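Local coordinates for glyoxylate-induced Protein (Pseudomonas aeruginosa, PDB 1SQ4), which is of uncertain function, but is a two-domain beta-barrel protein of the cupin family that may act as a ureidoglycine aminohydrolase, at residues G79-D82 with K83-Q86. Sequence-based numbering, arbitrary orientation.
Sequences GGSD and KPEQ
Ser81 meets Lys83 just where the short strand 79-81 of a cupin barrel gives way to a loop. Gly79 and Gly80 lead up to this point, with backbone bonds to Asn130 and Asp50. Ser81 then turns its hydroxyl along the chain. With chi1 at 168° the hydroxyl points away from the serine's own N and lies beside its carbonyl carbon, facing the amide of Lys83. There it accepts the N-H of Lys83, with Ser81 OG to Lys83 N at 3.0 Å and an angle of 154° at the hydrogen. This link from a serine oxygen to the amide two residues on is an ST turn. Pro84 N is also near, 3.2 Å from Ser81 OG, but has no hydrogen to give. The same hydroxyl donates to the carbonyl of Phe48.

Asp82 is the corner of the turn. Its bond to CB points away from the residues that follow. Its carbonyl carbon C packs against the proline ring, 3.4 Å from Pro84 CD. Around the turn, the Asp82 carboxylate makes a long, weak ion pair with Arg129, Lys83 makes a cation-pi contact with Phe48, and Pro84 rests on Trp49 and Tyr126.

The Ser81 hydroxyl thus works as acceptor and donor at once. It satisfies the Lys83 amide as the strand ends and ties the turn to the segment around Phe48.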
ATOM      1  N   GLY A  79      45.728  -6.714 -19.598  1.00 19.55           N
ATOM      2  CA  GLY A  79      45.212  -6.013 -18.436  1.00 18.15           C
ATOM      3  C   GLY A  79      45.483  -6.720 -17.120  1.00 17.45           C
ATOM      4  O   GLY A  79      45.850  -7.897 -17.099  1.00 18.34           O
ATOM      5  N   GLY A  80      45.294  -5.999 -16.015  1.00 16.54           N
ATOM      6  CA  GLY A  80      45.526  -6.572 -14.697  1.00 15.19           C
ATOM      7  C   GLY A  80      46.233  -5.612 -13.750  1.00 13.92           C
ATOM      8  O   GLY A  80      46.114  -4.399 -13.902  1.00 13.62           O
ATOM      9  N   SER A  81      46.981  -6.149 -12.786  1.00 13.84           N
ATOM     10  CA  SER A  81      47.686  -5.324 -11.802  1.00 15.44           C
ATOM     11  C   SER A  81      48.735  -6.041 -10.926  1.00 16.31           C
ATOM     12  O   SER A  81      48.601  -7.228 -10.622  1.00 15.28           O
ATOM     13  CB  SER A  81      46.667  -4.674 -10.872  1.00 15.48           C
ATOM     14  OG  SER A  81      47.309  -4.102  -9.746  1.00 17.57           O
ATOM     15  N   ASP A  82      49.768  -5.316 -10.500  1.00 16.64           N
ATOM     16  CA  ASP A  82      50.781  -5.921  -9.640  1.00 17.46           C
ATOM     17  C   ASP A  82      50.592  -5.522  -8.188  1.00 18.00           C
ATOM     18  O   ASP A  82      51.339  -5.948  -7.311  1.00 18.96           O
ATOM     19  CB  ASP A  82      52.180  -5.555 -10.113  1.00 19.63           C
ATOM     20  CG  ASP A  82      52.495  -6.163 -11.459  1.00 22.46           C
ATOM     21  OD1 ASP A  82      52.257  -7.384 -11.619  1.00 19.37           O
ATOM     22  OD2 ASP A  82      52.971  -5.425 -12.354  1.00 25.16           O
ATOM     23  N   LYS A  83      49.576  -4.702  -7.949  1.00 17.73           N
ATOM     24  CA  LYS A  83      49.224  -4.240  -6.614  1.00 18.30           C
ATOM     25  C   LYS A  83      47.705  -4.185  -6.624  1.00 17.69           C
ATOM     26  O   LYS A  83      47.110  -3.129  -6.432  1.00 18.25           O
ATOM     27  CB  LYS A  83      49.806  -2.850  -6.365  1.00 19.41           C
ATOM     28  CG  LYS A  83      51.327  -2.824  -6.354  1.00 24.51           C
ATOM     29  CD  LYS A  83      51.908  -1.426  -6.622  1.00 25.70           C
ATOM     30  CE  LYS A  83      51.712  -0.460  -5.462  1.00 26.06           C
ATOM     31  NZ  LYS A  83      52.307   0.876  -5.749  1.00 24.38           N
ATOM     32  N   PRO A  84      47.060  -5.343  -6.832  1.00 17.23           N
ATOM     33  CA  PRO A  84      45.600  -5.474  -6.887  1.00 17.33           C
ATOM     34  C   PRO A  84      44.845  -5.054  -5.628  1.00 17.88           C
ATOM     35  O   PRO A  84      43.868  -4.309  -5.705  1.00 17.78           O
ATOM     36  CB  PRO A  84      45.408  -6.943  -7.227  1.00 15.99           C
ATOM     37  CG  PRO A  84      46.536  -7.586  -6.487  1.00 16.10           C
ATOM     38  CD  PRO A  84      47.699  -6.670  -6.765  1.00 15.43           C
ATOM     39  N   GLU A  85      45.295  -5.521  -4.470  1.00 18.28           N
ATOM     40  CA  GLU A  85      44.633  -5.174  -3.222  1.00 20.06           C
ATOM     41  C   GLU A  85      45.447  -4.173  -2.406  1.00 19.95           C
ATOM     42  O   GLU A  85      46.657  -4.321  -2.258  1.00 19.18           O
ATOM     43  CB  GLU A  85      44.386  -6.435  -2.388  1.00 21.09           C
ATOM     44  CG  GLU A  85      43.558  -6.180  -1.147  1.00 22.53           C
ATOM     45  CD  GLU A  85      42.172  -5.678  -1.489  1.00 23.38           C
ATOM     46  OE1 GLU A  85      41.416  -6.453  -2.108  1.00 25.97           O
ATOM     47  OE2 GLU A  85      41.849  -4.518  -1.153  1.00 20.69           O
ATOM     48  N   GLN A  86      44.774  -3.159  -1.868  1.00 20.85           N
ATOM     49  CA  GLN A  86      45.437  -2.133  -1.062  1.00 21.69           C
ATOM     50  C   GLN A  86      45.142  -2.311   0.414  1.00 20.52           C
ATOM     51  O   GLN A  86      45.851  -1.780   1.274  1.00 19.53           O
ATOM     52  CB  GLN A  86      44.974  -0.743  -1.490  1.00 24.27           C
ATOM     53  CG  GLN A  86      45.406  -0.375  -2.876  1.00 28.43           C
ATOM     54  CD  GLN A  86      46.890  -0.541  -3.058  1.00 32.24           C
ATOM     55  OE1 GLN A  86      47.414  -1.663  -3.059  1.00 34.87           O
ATOM     56  NE2 GLN A  86      47.589   0.577  -3.200  1.00 34.91           N
TER